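Local coordinates for flavin prenyltransferase UbiX (Methanocaldococcus jannaschii, PDB 6M8V), which probably transfers a dimethylallyl group from dimethylallyl phosphate to the N5 and C6 atoms of reduced FMN, making the prenyl-FMN cofactor of UbiD decarboxylases, at residues Y59-S71 / G95-I107. Residues are numbered along the deposited sequence; the frame is centred on the assembly and turned at random.
With FMN (flavin mononucleotide), chain B; PO4 (phosphate ion), chain C.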
loop_
_atom_site.group_PDB
_atom_site.type_symbol
_atom_site.label_atom_id
_atom_site.label_comp_id
_atom_site.label_asym_id
_atom_site.label_seq_id
_atom_site.Cartn_x
_atom_site.Cartn_y
_atom_site.Cartn_z
ATOM N N TYR A 59 -2.395 -42.350 -7.933
ATOM C CA TYR A 59 -2.547 -41.825 -6.586
ATOM C C TYR A 59 -1.172 -41.631 -5.967
ATOM O O TYR A 59 -0.262 -42.428 -6.203
ATOM C CB TYR A 59 -3.392 -42.756 -5.698
ATOM C CG TYR A 59 -3.471 -42.303 -4.257
ATOM C CD1 TYR A 59 -4.385 -41.334 -3.865
ATOM C CD2 TYR A 59 -2.618 -42.828 -3.292
ATOM C CE1 TYR A 59 -4.455 -40.902 -2.548
ATOM C CE2 TYR A 59 -2.681 -42.406 -1.972
ATOM C CZ TYR A 59 -3.601 -41.441 -1.608
ATOM O OH TYR A 59 -3.672 -41.017 -0.299
ATOM N N TYR A 60 -1.022 -40.563 -5.182
ATOM C CA TYR A 60 0.202 -40.328 -4.431
ATOM C C TYR A 60 -0.152 -39.867 -3.025
ATOM O O TYR A 60 -1.116 -39.122 -2.829
ATOM C CB TYR A 60 1.096 -39.287 -5.115
ATOM C CG TYR A 60 1.526 -39.656 -6.514
ATOM C CD1 TYR A 60 2.572 -40.551 -6.733
ATOM C CD2 TYR A 60 0.893 -39.106 -7.620
ATOM C CE1 TYR A 60 2.970 -40.886 -8.018
ATOM C CE2 TYR A 60 1.283 -39.433 -8.902
ATOM C CZ TYR A 60 2.319 -40.324 -9.098
ATOM O OH TYR A 60 2.699 -40.643 -10.380
ATOM N N GLU A 61 0.628 -40.325 -2.050
ATOM C CA GLU A 61 0.429 -39.889 -0.678
ATOM C C GLU A 61 0.829 -38.424 -0.535
ATOM O O GLU A 61 1.734 -37.936 -1.216
ATOM C CB GLU A 61 1.242 -40.761 0.279
ATOM C CG GLU A 61 0.539 -41.077 1.593
ATOM C CD GLU A 61 -0.816 -41.729 1.394
ATOM O OE1 GLU A 61 -1.839 -41.023 1.502
ATOM O OE2 GLU A 61 -0.861 -42.947 1.134
ATOM N N ASN A 62 0.137 -37.717 0.360
ATOM C CA ASN A 62 0.401 -36.294 0.538
ATOM C C ASN A 62 1.793 -36.020 1.089
ATOM O O ASN A 62 2.240 -34.870 1.044
ATOM C CB ASN A 62 -0.654 -35.667 1.456
ATOM C CG ASN A 62 -0.785 -34.155 1.256
ATOM O OD1 ASN A 62 -0.331 -33.606 0.249
ATOM N ND2 ASN A 62 -1.419 -33.482 2.213
ATOM N N ASP A 63 2.493 -37.036 1.592
ATOM C CA ASP A 63 3.847 -36.854 2.096
ATOM C C ASP A 63 4.899 -37.471 1.182
ATOM O O ASP A 63 6.074 -37.533 1.556
ATOM C CB ASP A 63 3.969 -37.422 3.511
ATOM C CG ASP A 63 3.618 -38.902 3.590
ATOM O OD1 ASP A 63 3.212 -39.495 2.568
ATOM O OD2 ASP A 63 3.747 -39.469 4.693
ATOM N N ASP A 64 4.511 -37.915 -0.013
ATOM C CA ASP A 64 5.434 -38.583 -0.932
ATOM C C ASP A 64 6.061 -37.539 -1.852
ATOM O O ASP A 64 5.645 -37.331 -2.994
ATOM C CB ASP A 64 4.708 -39.664 -1.721
ATOM C CG ASP A 64 5.611 -40.371 -2.717
ATOM O OD1 ASP A 64 6.852 -40.228 -2.613
ATOM O OD2 ASP A 64 5.076 -41.065 -3.610
ATOM N N PHE A 65 7.100 -36.877 -1.344
ATOM C CA PHE A 65 7.738 -35.841 -2.145
ATOM C C PHE A 65 8.570 -36.422 -3.277
ATOM O O PHE A 65 8.926 -35.692 -4.208
ATOM C CB PHE A 65 8.583 -34.927 -1.259
ATOM C CG PHE A 65 7.830 -33.731 -0.755
ATOM C CD1 PHE A 65 7.393 -32.750 -1.635
ATOM C CD2 PHE A 65 7.537 -33.594 0.594
ATOM C CE1 PHE A 65 6.688 -31.653 -1.180
ATOM C CE2 PHE A 65 6.834 -32.494 1.059
ATOM C CZ PHE A 65 6.409 -31.523 0.171
ATOM N N PHE A 66 8.863 -37.716 -3.239
ATOM C CA PHE A 66 9.516 -38.372 -4.360
ATOM C C PHE A 66 8.554 -38.682 -5.499
ATOM O O PHE A 66 8.974 -39.271 -6.501
ATOM C CB PHE A 66 10.216 -39.648 -3.887
ATOM C CG PHE A 66 11.576 -39.400 -3.306
ATOM C CD1 PHE A 66 11.720 -38.660 -2.142
ATOM C CD2 PHE A 66 12.711 -39.886 -3.930
ATOM C CE1 PHE A 66 12.971 -38.419 -1.605
ATOM C CE2 PHE A 66 13.967 -39.648 -3.396
ATOM C CZ PHE A 66 14.095 -38.913 -2.232
ATOM N N SER A 67 7.286 -38.297 -5.370
ATOM C CA SER A 67 6.349 -38.418 -6.472
ATOM C C SER A 67 6.830 -37.580 -7.657
ATOM O O SER A 67 7.455 -36.533 -7.471
ATOM C CB SER A 67 4.957 -37.968 -6.030
ATOM O OG SER A 67 4.172 -37.544 -7.131
ATOM N N PRO A 68 6.584 -38.033 -8.888
ATOM C CA PRO A 68 6.962 -37.209 -10.048
ATOM C C PRO A 68 6.261 -35.861 -10.087
ATOM O O PRO A 68 6.805 -34.906 -10.658
ATOM C CB PRO A 68 6.581 -38.090 -11.250
ATOM C CG PRO A 68 5.669 -39.157 -10.700
ATOM C CD PRO A 68 6.100 -39.369 -9.284
ATOM N N LEU A 69 5.075 -35.750 -9.484
ATOM C CA LEU A 69 4.359 -34.480 -9.468
ATOM C C LEU A 69 5.130 -33.381 -8.750
ATOM O O LEU A 69 4.911 -32.201 -9.037
ATOM C CB LEU A 69 2.993 -34.659 -8.807
ATOM C CG LEU A 69 2.052 -35.667 -9.458
ATOM C CD1 LEU A 69 0.732 -35.710 -8.712
ATOM C CD2 LEU A 69 1.839 -35.312 -10.919
ATOM N N ALA A 70 6.033 -33.739 -7.839
ATOM C CA ALA A 70 6.698 -32.785 -6.962
ATOM C C ALA A 70 7.790 -31.980 -7.653
ATOM O O ALA A 70 8.560 -31.302 -6.966
ATOM C CB ALA A 70 7.290 -33.511 -5.753
ATOM N N SER A 71 7.876 -32.023 -8.979
ATOM C CA SER A 71 8.879 -31.257 -9.703
ATOM C C SER A 71 8.256 -30.607 -10.925
ATOM O O SER A 71 7.434 -31.221 -11.614
ATOM C CB SER A 71 10.046 -32.136 -10.141
ATOM O OG SER A 71 10.841 -31.467 -11.104
ATOM N N GLY A 95 2.798 -19.958 0.064
ATOM C CA GLY A 95 3.875 -20.749 -0.496
ATOM C C GLY A 95 4.453 -21.813 0.413
ATOM O O GLY A 95 5.563 -22.289 0.163
ATOM N N TYR A 96 3.732 -22.209 1.465
ATOM C CA TYR A 96 4.261 -23.144 2.463
ATOM C C TYR A 96 4.015 -24.567 1.972
ATOM O O TYR A 96 3.125 -25.280 2.437
ATOM C CB TYR A 96 3.623 -22.898 3.824
ATOM C CG TYR A 96 4.263 -23.693 4.940
ATOM C CD1 TYR A 96 5.610 -23.535 5.243
ATOM C CD2 TYR A 96 3.521 -24.601 5.689
ATOM C CE1 TYR A 96 6.203 -24.262 6.260
ATOM C CE2 TYR A 96 4.105 -25.333 6.712
ATOM C CZ TYR A 96 5.448 -25.161 6.988
ATOM O OH TYR A 96 6.041 -25.880 7.999
ATOM N N SER A 97 4.826 -24.982 1.001
ATOM C CA SER A 97 4.639 -26.277 0.352
ATOM C C SER A 97 5.235 -27.378 1.231
ATOM O O SER A 97 6.248 -28.000 0.910
ATOM C CB SER A 97 5.256 -26.259 -1.040
ATOM O OG SER A 97 6.537 -25.653 -1.020
ATOM N N ALA A 98 4.571 -27.622 2.365
ATOM C CA ALA A 98 5.014 -28.643 3.308
ATOM C C ALA A 98 4.457 -30.027 3.003
ATOM O O ALA A 98 4.819 -30.984 3.696
ATOM C CB ALA A 98 4.636 -28.258 4.743
ATOM N N ASN A 99 3.585 -30.154 2.004
ATOM C CA ASN A 99 3.079 -31.445 1.558
ATOM C C ASN A 99 3.010 -31.428 0.038
ATOM O O ASN A 99 3.316 -30.417 -0.604
ATOM C CB ASN A 99 1.714 -31.765 2.185
ATOM C CG ASN A 99 0.671 -30.695 1.911
ATOM O OD1 ASN A 99 0.546 -30.199 0.792
ATOM N ND2 ASN A 99 -0.092 -30.341 2.937
ATOM N N LEU A 100 2.587 -32.554 -0.545
ATOM C CA LEU A 100 2.593 -32.664 -2.000
ATOM C C LEU A 100 1.512 -31.797 -2.637
ATOM O O LEU A 100 1.719 -31.252 -3.726
ATOM C CB LEU A 100 2.427 -34.125 -2.425
ATOM C CG LEU A 100 2.553 -34.414 -3.931
ATOM C CD1 LEU A 100 3.947 -34.081 -4.428
ATOM C CD2 LEU A 100 2.195 -35.864 -4.285
ATOM N N ILE A 101 0.363 -31.648 -1.972
ATOM C CA ILE A 101 -0.723 -30.847 -2.531
ATOM C C ILE A 101 -0.270 -29.404 -2.752
ATOM O O ILE A 101 -0.377 -28.864 -3.858
ATOM C CB ILE A 101 -1.964 -30.924 -1.624
ATOM C CG1 ILE A 101 -2.641 -32.293 -1.787
ATOM C CG2 ILE A 101 -2.937 -29.791 -1.952
ATOM C CD1 ILE A 101 -3.847 -32.503 -0.882
ATOM N N VAL A 102 0.244 -28.760 -1.702
ATOM C CA VAL A 102 0.674 -27.371 -1.828
ATOM C C VAL A 102 1.862 -27.262 -2.775
ATOM O O VAL A 102 1.997 -26.274 -3.506
ATOM C CB VAL A 102 0.990 -26.789 -0.433
ATOM C CG1 VAL A 102 1.321 -25.287 -0.519
ATOM C CG2 VAL A 102 -0.171 -27.023 0.497
ATOM N N ARG A 103 2.728 -28.277 -2.802
ATOM C CA ARG A 103 3.867 -28.237 -3.711
ATOM C C ARG A 103 3.412 -28.222 -5.168
ATOM O O ARG A 103 3.954 -27.458 -5.979
ATOM C CB ARG A 103 4.803 -29.419 -3.430
ATOM C CG ARG A 103 5.915 -29.619 -4.460
ATOM C CD ARG A 103 6.883 -28.426 -4.544
ATOM N NE ARG A 103 7.982 -28.711 -5.467
ATOM C CZ ARG A 103 8.877 -27.819 -5.890
ATOM N NH1 ARG A 103 8.818 -26.563 -5.475
ATOM N NH2 ARG A 103 9.838 -28.186 -6.734
ATOM N N VAL A 104 2.402 -29.030 -5.524
ATOM C CA VAL A 104 1.951 -29.023 -6.918
ATOM C C VAL A 104 1.151 -27.762 -7.234
ATOM O O VAL A 104 1.120 -27.319 -8.388
ATOM C CB VAL A 104 1.155 -30.298 -7.277
ATOM C CG1 VAL A 104 1.988 -31.558 -7.015
ATOM C CG2 VAL A 104 -0.173 -30.358 -6.549
ATOM N N CYS A 105 0.493 -27.157 -6.236
ATOM C CA CYS A 105 -0.099 -25.840 -6.469
ATOM C C CYS A 105 0.977 -24.794 -6.713
ATOM O O CYS A 105 0.851 -23.970 -7.625
ATOM C CB CYS A 105 -0.979 -25.419 -5.293
ATOM S SG CYS A 105 -2.451 -26.424 -5.090
ATOM N N ASP A 106 2.043 -24.809 -5.907
ATOM C CA ASP A 106 3.132 -23.856 -6.103
ATOM C C ASP A 106 3.804 -24.069 -7.455
ATOM O O ASP A 106 4.206 -23.105 -8.120
ATOM C CB ASP A 106 4.144 -23.983 -4.959
ATOM C CG ASP A 106 5.037 -22.760 -4.820
ATOM O OD1 ASP A 106 4.515 -21.619 -4.802
ATOM O OD2 ASP A 106 6.270 -22.940 -4.716
ATOM N N ILE A 107 3.921 -25.328 -7.879
ATOM C CA ILE A 107 4.457 -25.642 -9.199
ATOM C C ILE A 107 3.545 -25.089 -10.284
ATOM O O ILE A 107 4.003 -24.480 -11.259
ATOM C CB ILE A 107 4.646 -27.164 -9.348
ATOM C CG1 ILE A 107 5.879 -27.633 -8.568
ATOM C CG2 ILE A 107 4.723 -27.563 -10.820
ATOM C CD1 ILE A 107 5.973 -29.149 -8.430
HETATM N N1 FMN B . 11.428 -27.568 -3.247
HETATM C C2 FMN B . 11.951 -26.363 -3.666
HETATM O O2 FMN B . 11.418 -25.345 -3.255
HETATM N N3 FMN B . 13.041 -26.292 -4.526
HETATM C C4 FMN B . 13.620 -27.478 -4.960
HETATM O O4 FMN B . 14.596 -27.496 -5.716
HETATM C C4A FMN B . 13.095 -28.691 -4.538
HETATM N N5 FMN B . 13.683 -29.845 -4.987
HETATM C C5A FMN B . 13.183 -31.056 -4.582
HETATM C C6 FMN B . 13.797 -32.204 -5.047
HETATM C C7 FMN B . 13.312 -33.436 -4.657
HETATM C C7M FMN B . 13.986 -34.669 -5.162
HETATM C C8 FMN B . 12.220 -33.524 -3.804
HETATM C C8M FMN B . 11.719 -34.874 -3.393
HETATM C C9 FMN B . 11.601 -32.370 -3.334
HETATM C C9A FMN B . 12.087 -31.127 -3.726
HETATM N N10 FMN B . 11.491 -29.966 -3.267
HETATM C C10 FMN B . 11.997 -28.745 -3.682
HETATM C "C1'" FMN B . 10.294 -30.029 -2.351
HETATM C "C2'" FMN B . 10.648 -29.721 -0.901
HETATM O "O2'" FMN B . 11.554 -30.688 -0.416
HETATM C "C3'" FMN B . 9.417 -29.720 -0.009
HETATM O "O3'" FMN B . 8.690 -28.522 -0.193
HETATM C "C4'" FMN B . 9.797 -29.917 1.459
HETATM O "O4'" FMN B . 8.633 -29.870 2.251
HETATM C "C5'" FMN B . 10.802 -28.892 1.977
HETATM O "O5'" FMN B . 10.900 -29.026 3.382
HETATM P P FMN B . 12.174 -28.478 4.209
HETATM O O1P FMN B . 13.393 -29.251 3.794
HETATM O O2P FMN B . 12.381 -27.023 3.861
HETATM O O3P FMN B . 11.925 -28.626 5.689
HETATM P P PO4 C . 11.928 -28.217 -9.994
HETATM O O1 PO4 C . 11.785 -29.621 -9.451
HETATM O O2 PO4 C . 12.935 -28.189 -11.122
HETATM O O3 PO4 C . 10.595 -27.734 -10.520
HETATM O O4 PO4 C . 12.397 -27.316 -8.875
#
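N62 meets the first turn of helix 100-110 with two carbonyl oxygens: its backbone O accepts from L100 N at 2.8 Å, and its OD1 from I101 N at 3.0 Å, the latter nearly along the C=O axis (165°). CG of N62 lies anti to the backbone N (chi1 -157°), which turns OD1 to I101 N. The same helix end is capped from within, N99 OD1 receiving V102 N at 2.9 Å. L100 divides its two methyls: CD1 touches A70 CB (3.6 Å), CD2 touches Y60 CB. In this Rossmann-like parallel sheet, 59-61 belongs to an outermost strand, and the turns following it pack against the helix. R103, bent at its second side-chain torsion, sends NE to A70 O (3.0 Å), an acceptor in the guanidinium plane although the donor stands 48° out of the carbonyl plane. FMN N1 and I107 CG1 lie over opposite guanidinium faces, each toward the rim; NH1 salt-bridges E121 of a second subunit, whose S34, S85 and R120 also bind this FMN. FMN C3' lies 3.5 Å above one F65 ring face, toward its rim, while S97 O accepts from FMN O3' at 2.7 Å. S71 OG donates to a phosphate ion, probably from the crystallisation liquor, also bonded by Y150 of a third subunit, a predicted dimethylallyl phosphate ligand.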